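Side-chain contacts in transcription factor cep-1 (Caenorhabditis elegans, PDB 1T4W), which activates transcription by binding the p53 consensus DNA sequence through this domain, promoting apoptosis under genotoxic stress and ensuring proper meiotic chromosome segregation: residues V82-C85 / R91-H94; H94-F97 / F101-R104; R86-R91 / F137-K142; F110-S113 / T119-L122; E72-I75 / R79-V82. One frame throughout, in Å; residues are numbered along the deposited sequence.

Contact 1: V82-C85 / R91-H94. With ZN (zinc ion), chain B.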
# COMPACT_ATOMS: atom_id res chain seq x y z
N VAL A 82 0.20 -9.82 4.33
CA VAL A 82 0.86 -9.58 5.61
C VAL A 82 -0.28 -10.01 6.54
O VAL A 82 -1.42 -9.59 6.35
CB VAL A 82 1.15 -8.10 5.86
CG1 VAL A 82 1.75 -7.93 7.25
CG2 VAL A 82 2.10 -7.59 4.80
N MET A 83 0.03 -10.87 7.52
CA MET A 83 -1.00 -11.40 8.41
C MET A 83 -1.08 -10.68 9.74
O MET A 83 -0.07 -10.49 10.42
CB MET A 83 -0.74 -12.89 8.67
CG MET A 83 -0.61 -13.74 7.42
SD MET A 83 -2.06 -13.61 6.34
CE MET A 83 -3.33 -14.42 7.31
N LYS A 84 -2.29 -10.32 10.11
CA LYS A 84 -2.57 -9.61 11.35
C LYS A 84 -2.28 -10.56 12.53
O LYS A 84 -2.55 -11.75 12.42
CB LYS A 84 -4.04 -9.21 11.33
CG LYS A 84 -4.43 -8.08 12.23
CD LYS A 84 -5.88 -7.75 11.98
CE LYS A 84 -6.33 -6.55 12.74
NZ LYS A 84 -7.66 -6.18 12.18
N CYS A 85 -1.73 -10.06 13.64
CA CYS A 85 -1.47 -10.97 14.76
C CYS A 85 -2.77 -11.35 15.46
O CYS A 85 -3.82 -10.73 15.26
CB CYS A 85 -0.49 -10.36 15.77
SG CYS A 85 -1.18 -9.06 16.82
N ARG A 91 -9.08 -8.17 18.83
CA ARG A 91 -9.34 -6.86 19.41
C ARG A 91 -9.90 -5.88 18.36
O ARG A 91 -10.25 -4.74 18.67
CB ARG A 91 -8.04 -6.32 20.02
CG ARG A 91 -7.96 -4.81 20.19
CD ARG A 91 -6.58 -4.40 20.69
NE ARG A 91 -6.44 -2.95 20.76
CZ ARG A 91 -5.33 -2.32 21.16
NH1 ARG A 91 -5.30 -0.99 21.19
NH2 ARG A 91 -4.27 -3.02 21.52
N GLU A 92 -10.00 -6.34 17.11
CA GLU A 92 -10.48 -5.50 16.00
C GLU A 92 -11.98 -5.21 15.98
O GLU A 92 -12.80 -6.13 16.10
CB GLU A 92 -10.11 -6.14 14.66
CG GLU A 92 -10.41 -5.24 13.46
CD GLU A 92 -9.64 -3.93 13.53
OE1 GLU A 92 -10.27 -2.88 13.71
OE2 GLU A 92 -8.39 -3.96 13.42
N GLN A 93 -12.32 -3.94 15.79
CA GLN A 93 -13.72 -3.52 15.72
C GLN A 93 -14.14 -2.99 14.35
O GLN A 93 -15.17 -2.35 14.20
CB GLN A 93 -14.01 -2.47 16.79
CG GLN A 93 -12.93 -1.43 16.95
CD GLN A 93 -13.15 -0.57 18.18
OE1 GLN A 93 -12.33 0.29 18.51
NE2 GLN A 93 -14.26 -0.81 18.87
N HIS A 94 -13.31 -3.27 13.34
CA HIS A 94 -13.59 -2.86 11.97
C HIS A 94 -13.69 -4.14 11.15
O HIS A 94 -12.81 -5.00 11.22
CB HIS A 94 -12.45 -2.01 11.40
CG HIS A 94 -12.33 -0.67 12.04
ND1 HIS A 94 -13.34 0.27 12.01
CD2 HIS A 94 -11.31 -0.10 12.74
CE1 HIS A 94 -12.95 1.36 12.66
NE2 HIS A 94 -11.73 1.16 13.11
ZN ZN B . -0.52 -6.95 15.93

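Contact 2: H94-F97 / F101-R104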
# COMPACT_ATOMS: atom_id res chain seq x y z
N HIS A 94 -13.31 -3.27 13.34
CA HIS A 94 -13.59 -2.86 11.97
C HIS A 94 -13.69 -4.14 11.15
O HIS A 94 -12.81 -5.00 11.22
CB HIS A 94 -12.45 -2.01 11.40
CG HIS A 94 -12.33 -0.67 12.04
ND1 HIS A 94 -13.34 0.27 12.01
CD2 HIS A 94 -11.31 -0.10 12.74
CE1 HIS A 94 -12.95 1.36 12.66
NE2 HIS A 94 -11.73 1.16 13.11
N PHE A 95 -14.76 -4.28 10.39
CA PHE A 95 -14.95 -5.48 9.58
C PHE A 95 -14.25 -5.31 8.23
O PHE A 95 -14.30 -4.23 7.65
CB PHE A 95 -16.44 -5.74 9.36
CG PHE A 95 -16.70 -6.99 8.59
CD1 PHE A 95 -16.63 -8.23 9.22
CD2 PHE A 95 -16.93 -6.95 7.23
CE1 PHE A 95 -16.80 -9.41 8.50
CE2 PHE A 95 -17.10 -8.12 6.49
CZ PHE A 95 -17.03 -9.35 7.12
N PRO A 96 -13.55 -6.35 7.74
CA PRO A 96 -13.34 -7.68 8.32
C PRO A 96 -12.29 -7.58 9.43
O PRO A 96 -11.28 -6.90 9.28
CB PRO A 96 -12.85 -8.50 7.13
CG PRO A 96 -12.10 -7.49 6.33
CD PRO A 96 -13.00 -6.28 6.37
N PHE A 97 -12.53 -8.25 10.55
CA PHE A 97 -11.64 -8.16 11.70
C PHE A 97 -10.23 -8.67 11.52
O PHE A 97 -9.31 -8.21 12.20
CB PHE A 97 -12.29 -8.87 12.89
CG PHE A 97 -13.68 -8.39 13.18
CD1 PHE A 97 -13.92 -7.06 13.52
CD2 PHE A 97 -14.77 -9.26 13.07
CE1 PHE A 97 -15.21 -6.60 13.76
CE2 PHE A 97 -16.06 -8.81 13.31
CZ PHE A 97 -16.28 -7.48 13.65
N PHE A 101 -5.10 -4.24 7.18
CA PHE A 101 -5.34 -2.83 6.86
C PHE A 101 -6.76 -2.52 6.42
O PHE A 101 -7.50 -3.41 6.02
CB PHE A 101 -4.37 -2.39 5.75
CG PHE A 101 -4.67 -3.01 4.40
CD1 PHE A 101 -4.48 -4.36 4.19
CD2 PHE A 101 -5.17 -2.23 3.36
CE1 PHE A 101 -4.78 -4.95 2.95
CE2 PHE A 101 -5.46 -2.80 2.11
CZ PHE A 101 -5.27 -4.16 1.91
N TYR A 102 -7.12 -1.24 6.49
CA TYR A 102 -8.45 -0.79 6.08
C TYR A 102 -8.35 0.50 5.26
O TYR A 102 -7.33 1.20 5.27
CB TYR A 102 -9.34 -0.55 7.31
CG TYR A 102 -9.45 -1.76 8.21
CD1 TYR A 102 -8.50 -2.00 9.22
CD2 TYR A 102 -10.46 -2.71 8.02
CE1 TYR A 102 -8.55 -3.16 10.00
CE2 TYR A 102 -10.52 -3.86 8.79
CZ TYR A 102 -9.56 -4.08 9.77
OH TYR A 102 -9.61 -5.26 10.48
N ILE A 103 -9.43 0.80 4.54
CA ILE A 103 -9.52 1.97 3.69
C ILE A 103 -10.59 2.90 4.25
O ILE A 103 -11.73 2.49 4.48
CB ILE A 103 -9.89 1.53 2.24
CG1 ILE A 103 -8.85 0.51 1.74
CG2 ILE A 103 -9.98 2.74 1.31
CD1 ILE A 103 -7.42 1.03 1.69
N ARG A 104 -10.23 4.16 4.48
CA ARG A 104 -11.17 5.14 5.02
C ARG A 104 -11.13 6.42 4.19
O ARG A 104 -10.16 6.70 3.47
CB ARG A 104 -10.80 5.47 6.48
CG ARG A 104 -10.77 4.25 7.42
CD ARG A 104 -12.16 3.67 7.66
NE ARG A 104 -13.03 4.60 8.38
CZ ARG A 104 -13.05 4.76 9.70
NH1 ARG A 104 -12.24 4.05 10.47
NH2 ARG A 104 -13.89 5.63 10.25

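Contact 3: R86-R91 / F137-K142. With ZN (zinc ion), chain B.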
# COMPACT_ATOMS: atom_id res chain seq x y z
N ARG A 86 -2.67 -12.38 16.29
CA ARG A 86 -3.83 -12.90 16.99
C ARG A 86 -4.50 -11.85 17.85
O ARG A 86 -5.71 -11.68 17.77
CB ARG A 86 -3.43 -14.10 17.86
CG ARG A 86 -4.58 -14.90 18.46
CD ARG A 86 -4.09 -15.70 19.69
NE ARG A 86 -3.86 -14.79 20.82
CZ ARG A 86 -4.84 -14.12 21.43
NH1 ARG A 86 -6.09 -14.27 21.03
NH2 ARG A 86 -4.56 -13.25 22.40
N SER A 87 -3.72 -11.13 18.66
CA SER A 87 -4.32 -10.14 19.55
C SER A 87 -4.95 -8.94 18.86
O SER A 87 -5.94 -8.39 19.36
CB SER A 87 -3.32 -9.65 20.60
OG SER A 87 -2.31 -8.88 20.00
N HIS A 88 -4.39 -8.49 17.74
CA HIS A 88 -5.01 -7.35 17.08
C HIS A 88 -6.24 -7.83 16.32
O HIS A 88 -7.20 -7.09 16.15
CB HIS A 88 -4.02 -6.63 16.16
CG HIS A 88 -3.13 -5.67 16.89
ND1 HIS A 88 -1.75 -5.70 16.77
CD2 HIS A 88 -3.41 -4.69 17.78
CE1 HIS A 88 -1.23 -4.77 17.56
NE2 HIS A 88 -2.21 -4.15 18.18
N THR A 89 -6.21 -9.09 15.88
CA THR A 89 -7.34 -9.65 15.17
C THR A 89 -8.58 -9.65 16.07
O THR A 89 -9.59 -9.02 15.77
CB THR A 89 -7.08 -11.10 14.73
OG1 THR A 89 -6.14 -11.12 13.65
CG2 THR A 89 -8.38 -11.75 14.27
N GLU A 90 -8.48 -10.34 17.21
CA GLU A 90 -9.63 -10.43 18.11
C GLU A 90 -10.01 -9.10 18.77
O GLU A 90 -11.15 -8.92 19.20
CB GLU A 90 -9.40 -11.52 19.17
CG GLU A 90 -8.59 -11.12 20.39
CD GLU A 90 -8.58 -12.20 21.46
OE1 GLU A 90 -8.14 -11.91 22.59
OE2 GLU A 90 -9.00 -13.35 21.17
N ARG A 91 -9.08 -8.17 18.83
CA ARG A 91 -9.34 -6.86 19.41
C ARG A 91 -9.90 -5.88 18.36
O ARG A 91 -10.25 -4.74 18.67
CB ARG A 91 -8.04 -6.32 20.02
CG ARG A 91 -7.96 -4.81 20.19
CD ARG A 91 -6.58 -4.40 20.69
NE ARG A 91 -6.44 -2.95 20.76
CZ ARG A 91 -5.33 -2.32 21.16
NH1 ARG A 91 -5.30 -0.99 21.19
NH2 ARG A 91 -4.27 -3.02 21.52
N PHE A 137 -3.26 1.04 9.18
CA PHE A 137 -2.74 -0.29 9.55
C PHE A 137 -3.10 -0.60 11.00
O PHE A 137 -2.87 0.21 11.90
CB PHE A 137 -1.23 -0.32 9.33
CG PHE A 137 -0.84 -0.03 7.92
CD1 PHE A 137 -0.89 -1.04 6.95
CD2 PHE A 137 -0.51 1.26 7.52
CE1 PHE A 137 -0.62 -0.76 5.59
CE2 PHE A 137 -0.24 1.55 6.16
CZ PHE A 137 -0.29 0.54 5.20
N MET A 138 -3.69 -1.77 11.22
CA MET A 138 -4.14 -2.14 12.55
C MET A 138 -3.32 -3.24 13.23
O MET A 138 -3.82 -3.97 14.08
CB MET A 138 -5.62 -2.50 12.50
CG MET A 138 -6.52 -1.31 12.13
SD MET A 138 -6.26 0.15 13.20
CE MET A 138 -7.02 -0.44 14.71
N CYS A 139 -2.06 -3.34 12.85
CA CYS A 139 -1.15 -4.30 13.47
C CYS A 139 0.20 -3.71 13.11
O CYS A 139 0.29 -2.77 12.31
CB CYS A 139 -1.37 -5.71 12.89
SG CYS A 139 -0.34 -7.03 13.58
N GLN A 140 1.27 -4.21 13.70
CA GLN A 140 2.54 -3.61 13.38
C GLN A 140 3.71 -4.57 13.35
O GLN A 140 3.58 -5.74 13.74
CB GLN A 140 2.80 -2.48 14.36
CG GLN A 140 2.98 -2.93 15.78
CD GLN A 140 2.92 -1.77 16.73
OE1 GLN A 140 3.43 -0.70 16.43
NE2 GLN A 140 2.31 -1.98 17.89
N GLU A 141 4.84 -4.07 12.88
CA GLU A 141 6.05 -4.86 12.77
C GLU A 141 6.38 -5.57 14.09
O GLU A 141 6.71 -6.75 14.10
CB GLU A 141 7.21 -3.93 12.39
CG GLU A 141 8.41 -4.62 11.77
CD GLU A 141 9.48 -3.62 11.40
OE1 GLU A 141 10.25 -3.21 12.30
OE2 GLU A 141 9.54 -3.23 10.22
N LYS A 142 6.28 -4.84 15.19
CA LYS A 142 6.60 -5.38 16.50
C LYS A 142 5.85 -6.69 16.80
O LYS A 142 6.37 -7.55 17.50
CB LYS A 142 6.30 -4.33 17.56
CG LYS A 142 6.87 -4.62 18.92
CD LYS A 142 6.56 -3.49 19.90
CE LYS A 142 7.18 -3.76 21.27
NZ LYS A 142 6.87 -2.69 22.26
ZN ZN B . -0.52 -6.95 15.93

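Contact 4: F110-S113 / T119-L122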
# COMPACT_ATOMS: atom_id res chain seq x y z
N PHE A 110 -16.06 1.22 -2.68
CA PHE A 110 -15.16 0.06 -2.65
C PHE A 110 -15.85 -1.15 -2.05
O PHE A 110 -16.89 -1.02 -1.41
CB PHE A 110 -13.89 0.38 -1.84
CG PHE A 110 -14.15 0.65 -0.37
CD1 PHE A 110 -14.19 -0.40 0.55
CD2 PHE A 110 -14.37 1.95 0.08
CE1 PHE A 110 -14.45 -0.16 1.91
CE2 PHE A 110 -14.63 2.21 1.42
CZ PHE A 110 -14.67 1.16 2.35
N SER A 111 -15.27 -2.32 -2.30
CA SER A 111 -15.75 -3.59 -1.77
C SER A 111 -14.50 -4.33 -1.30
O SER A 111 -13.38 -3.93 -1.63
CB SER A 111 -16.44 -4.43 -2.85
OG SER A 111 -15.52 -4.81 -3.86
N TYR A 112 -14.69 -5.41 -0.57
CA TYR A 112 -13.60 -6.19 -0.04
C TYR A 112 -13.80 -7.68 -0.27
O TYR A 112 -14.93 -8.17 -0.34
CB TYR A 112 -13.45 -5.93 1.47
CG TYR A 112 -12.37 -6.77 2.13
CD1 TYR A 112 -12.66 -8.02 2.68
CD2 TYR A 112 -11.04 -6.33 2.16
CE1 TYR A 112 -11.67 -8.82 3.25
CE2 TYR A 112 -10.03 -7.12 2.72
CZ TYR A 112 -10.36 -8.36 3.26
OH TYR A 112 -9.38 -9.15 3.81
N SER A 113 -12.68 -8.38 -0.41
CA SER A 113 -12.66 -9.83 -0.55
C SER A 113 -11.27 -10.34 -0.21
O SER A 113 -10.27 -9.64 -0.41
CB SER A 113 -12.99 -10.26 -1.98
OG SER A 113 -12.78 -11.66 -2.07
N THR A 119 -7.93 -7.96 -0.32
CA THR A 119 -7.96 -6.92 -1.34
C THR A 119 -9.15 -5.98 -1.23
O THR A 119 -10.28 -6.44 -1.09
CB THR A 119 -8.02 -7.55 -2.76
OG1 THR A 119 -6.91 -8.43 -2.94
CG2 THR A 119 -8.03 -6.47 -3.85
N PHE A 120 -8.90 -4.68 -1.31
CA PHE A 120 -9.98 -3.71 -1.33
C PHE A 120 -10.06 -3.31 -2.79
O PHE A 120 -9.04 -2.97 -3.41
CB PHE A 120 -9.68 -2.49 -0.46
CG PHE A 120 -9.93 -2.72 1.02
CD1 PHE A 120 -8.96 -3.31 1.83
CD2 PHE A 120 -11.15 -2.38 1.59
CE1 PHE A 120 -9.22 -3.58 3.18
CE2 PHE A 120 -11.42 -2.65 2.94
CZ PHE A 120 -10.44 -3.25 3.74
N THR A 121 -11.26 -3.39 -3.36
CA THR A 121 -11.46 -3.00 -4.75
C THR A 121 -12.28 -1.74 -4.85
O THR A 121 -13.45 -1.68 -4.42
CB THR A 121 -12.18 -4.11 -5.55
OG1 THR A 121 -11.37 -5.29 -5.54
CG2 THR A 121 -12.39 -3.67 -7.00
N LEU A 122 -11.67 -0.72 -5.44
CA LEU A 122 -12.36 0.54 -5.63
C LEU A 122 -13.12 0.47 -6.94
O LEU A 122 -12.54 0.12 -7.96
CB LEU A 122 -11.36 1.70 -5.72
CG LEU A 122 -10.39 1.91 -4.57
CD1 LEU A 122 -9.67 3.25 -4.77
CD2 LEU A 122 -11.13 1.89 -3.26

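Contact 5: E72-I75 / R79-V82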
# COMPACT_ATOMS: atom_id res chain seq x y z
N GLU A 72 7.46 -8.46 -7.86
CA GLU A 72 6.49 -8.67 -8.94
C GLU A 72 5.73 -9.97 -8.73
O GLU A 72 4.52 -10.04 -8.97
CB GLU A 72 7.19 -8.63 -10.32
CG GLU A 72 7.68 -7.23 -10.73
CD GLU A 72 6.55 -6.26 -11.10
OE1 GLU A 72 5.56 -6.71 -11.72
OE2 GLU A 72 6.65 -5.05 -10.79
N TYR A 73 6.40 -10.99 -8.22
CA TYR A 73 5.68 -12.22 -7.95
C TYR A 73 4.77 -12.06 -6.72
O TYR A 73 3.57 -12.36 -6.75
CB TYR A 73 6.65 -13.40 -7.72
CG TYR A 73 5.95 -14.73 -7.60
CD1 TYR A 73 5.55 -15.23 -6.36
CD2 TYR A 73 5.63 -15.47 -8.75
CE1 TYR A 73 4.85 -16.44 -6.27
CE2 TYR A 73 4.92 -16.66 -8.67
CZ TYR A 73 4.54 -17.14 -7.42
OH TYR A 73 3.82 -18.31 -7.35
N ALA A 74 5.34 -11.57 -5.63
CA ALA A 74 4.59 -11.44 -4.38
C ALA A 74 3.29 -10.65 -4.47
O ALA A 74 2.26 -11.07 -3.94
CB ALA A 74 5.49 -10.83 -3.29
N ILE A 75 3.32 -9.52 -5.16
CA ILE A 75 2.12 -8.70 -5.23
C ILE A 75 0.96 -9.33 -5.96
O ILE A 75 -0.17 -8.89 -5.81
CB ILE A 75 2.43 -7.31 -5.82
CG1 ILE A 75 2.90 -7.45 -7.26
CG2 ILE A 75 3.46 -6.59 -4.91
CD1 ILE A 75 3.21 -6.11 -7.92
N ARG A 79 -1.30 -15.78 -1.80
CA ARG A 79 -0.89 -16.26 -0.48
C ARG A 79 0.13 -15.36 0.22
O ARG A 79 0.63 -15.72 1.28
CB ARG A 79 -0.30 -17.67 -0.61
CG ARG A 79 -1.31 -18.77 -1.00
CD ARG A 79 -0.58 -20.02 -1.49
NE ARG A 79 0.36 -19.71 -2.58
CZ ARG A 79 -0.00 -19.36 -3.82
NH1 ARG A 79 -1.29 -19.28 -4.15
NH2 ARG A 79 0.93 -19.08 -4.72
N SER A 80 0.42 -14.19 -0.33
CA SER A 80 1.45 -13.36 0.30
C SER A 80 1.00 -12.26 1.26
O SER A 80 1.79 -11.40 1.62
CB SER A 80 2.31 -12.72 -0.79
OG SER A 80 1.53 -11.78 -1.51
N ASP A 81 -0.26 -12.27 1.67
CA ASP A 81 -0.71 -11.21 2.57
C ASP A 81 0.11 -11.06 3.84
O ASP A 81 0.64 -12.04 4.36
CB ASP A 81 -2.15 -11.43 3.02
CG ASP A 81 -3.13 -11.28 1.89
OD1 ASP A 81 -2.75 -10.73 0.84
OD2 ASP A 81 -4.28 -11.70 2.07
N VAL A 82 0.20 -9.82 4.33
CA VAL A 82 0.86 -9.58 5.61
C VAL A 82 -0.28 -10.01 6.54
O VAL A 82 -1.42 -9.59 6.35
CB VAL A 82 1.15 -8.10 5.86
CG1 VAL A 82 1.75 -7.93 7.25
CG2 VAL A 82 2.10 -7.59 4.80

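Contact 1: V82-C85 / R91-H94
The flat group between V82-C85 and R91-H94 is the carboxylate of E92, and it is used at both oxygens. K84 reaches OE2 from the anti side, 20° out of the carboxylate plane, and closes a salt bridge of 2.6 Å between K84 NZ and E92 OE2. The other oxygen, OE1, takes weak hydrogen bonds from the backbone N atoms of Q93 and H94, which help fix the rotation of the group. K84 comes in with CG anti to its N (chi1 -159°) and the rest of the chain extended, whereas E92 bends at its second torsion, and the two side chains cross at about a right angle. The CA atoms of K84 and E92 are 10.1 Å apart, a distance that suits a long extended lysine. Between the segments runs helix 86-90, and this helix-bearing loop probably corresponds to loop L2 of p53, which supplies a cysteine and the histidine of the zinc site. C85 stands at the N-cap of that helix, and its SG both caps a helix N and binds the zinc ion at 2.4 Å. The ammonium of K84 is buried, yet besides E92 it has the carbonyl oxygens of F97 and S99 as acceptors, and the carboxylate probably offsets its charge.

Contact 2: H94-F97 / F101-R104
Y102 and the loop H94-F97 meet first at the phenol: Y102 OH donates a hydrogen bond of 2.6 Å to P96 O. The angle at that carbonyl is 144°, with the donor tilted 21° from its plane, while P96 O itself lies at the edge of the ring and in its plane. Over one face of the same ring sits H94, whose CB makes a CH-pi contact 3.9 Å from the Y102 centroid. Beyond CB, the imidazole turns its edge toward that face, with the planes at 53°. P96 adds an apolar touch, its CD packing against Y102 CE2 at 4.2 Å. A tyrosine suits the position because it offers a flat apolar face and a polar end together. This packing fastens the segment ahead of strand 101-104 back onto the strand, an outermost one in the four-stranded sheet of the p53-type beta sandwich. Further out, R104 bends at its second and third torsions and brings NH1 obliquely to H94 CE1, 3.5 Å away, the two side chains crossing at about a right angle. P96 follows a cis peptide bond, which turns the chain, and its CB lies over the ring of F95. Backbone bonds between Y102 and I136 hold the strand that carries the phenol, and M138 and E92 also touch the tyrosine side chain.

Contact 3: R86-R91 / F137-K142
Metal coordination joins H88 to C139. H88 ND1 binds the zinc ion at 1.9 Å and C139 SG binds it at 2.4 Å, so the two side chains meet chiefly through the ion; no hydrogen bond links R86-R91 to F137-K142. Each residue type suits its task: the cysteine supplies a soft sulfur at the end of a short side chain, and the imidazole a flat ring with a nitrogen donor. In C139 the SG stands anti to the backbone N (chi1 -179°), which carries the sulfur toward the ion. C85 and C143 complete the site, giving the one-histidine, three-cysteine zinc centre of the p53 family. It ties the helix-bearing loop to the loop following strand 130-137, and in p53 relatives such paired loops lie by the DNA-binding surface. Van der Waals packing adds to the metal bonds. M138 O lies over one face of the imidazole, 3.4 Å from H88 CG, while C139 CA approaches H88 ND1 obliquely. The sulfur of C139 is also 4.8 Å from the centroid of the H88 ring, placed well off the ring normal, a geometry that follows from the shared ion. Within helix 86-90, which carries the histidine, E90 N is bonded to R86 O, and R86 NH1 makes a salt bridge of 3.1 Å to E90 OE2, one turn along. T89 OG1 is hydrogen-bonded to C85 O, at the helix start. In the other segment, E141 is tied by a salt bridge to R176 of strand 166-177.

Contact 4: F110-S113 / T119-L122
Strands 110-113 and 119-122 run antiparallel, their axes 4.5 Å apart with N-to-C directions at 155°, and S111 with T121 and S113 with T119 form the hydrogen-bonded pairs, T121 N reaching S111 O at 2.8 Å. The non-hydrogen-bonded pairs, F110 with L122 and Y112 with F120, put F110, Y112 and F120 on one face as an aromatic cluster, with L122 beside them. CG of Y112 stands opposite the backbone N (chi1 177°), which carries the ring to F120. There Y112 CD2 stands 3.4 Å above the F120 plane, over the centre of the ring, and the edge of the tyrosine meets the phenylalanine's face, with the planes at 57°. F110 comes to the same ring differently: its CD1 lies at the edge of F120, 3.8 Å from F120 CD2, and the two side chains run side by side. F110 CB meanwhile packs on the CD2 methyl of L122 at 3.5 Å. Y112 sends its OH to a hydrogen bond with S118 OG, so a tyrosine serves both the cluster and the connection between the strands. The other face carries small hydroxyl residues: S111 OG lies near T121 CB, and T119 OG1 is hydrogen-bonded to G117 O. F120 also meets F101 edge-to-face, and an alanine in its place would probably leave the edge of Y112 without the face it meets and F110 without its neighbour, and open a gap beside F101. The pairing is that of a beta hairpin, strands 109-113 and 119-123, at the margin of the larger sheet in the p53-like beta sandwich.

Contact 5: E72-I75 / R79-V82
A74 and S80 close the short loop by which the chain leaves helix 71-74, in the p53-like DNA-binding domain, before running along strand 57-65. The hydrogen bonding centres on the serine: S80 OG donates to A74 O at 2.6 Å. The hydroxyl approaches from above the carbonyl plane, 36° out of it, rather than along a lone pair. S80 holds OG between its backbone N and carbonyl carbon (chi1 68°), the crowded position, and this turns the hydroxyl to the helix; N77 O, inside the loop, is a second acceptor for OG, and the single hydroxyl proton is probably shared. An alanine here would probably leave A74 O and N77 O without the hydroxyl they share and the loop less firmly tied to the helix. Packing is modest. The methyl of A74, small enough to let the loop close in, lies 4.4 Å from S80 OG, and A74 also touches Y65 of strand 57-65. D81, next in the chain, forms a salt bridge with R61. Toward the solvent, Y73 and R79 cross at a slant, with ring and guanidinium planes 62° apart. R79 bends at chi3, and Y73 OH sits in the guanidinium plane at its edge, 4.0 Å from R79 NH2.

Overall arrangement
Contact 1 joins the chain on the two ends of helix 86-90, and contact 3 includes that helix; both touch the zinc ion, but contact 1 works by a buried salt bridge whereas contact 3 works by metal bonds. Contact 2 touches contact 1 through K84 and E92, and contact 3 where M138 packs on Y102. It also meets contact 4, with I103 packing on F120, so apolar packing continues from the smaller sheet to the hairpin of the larger. Contact 5 stands apart, about 17 to 19 Å from the other centres, and shares V82 with contact 1. Contact 1 is buried; the other four are partly buried, with exposed residues at the edges of contacts 2, 4 and 5.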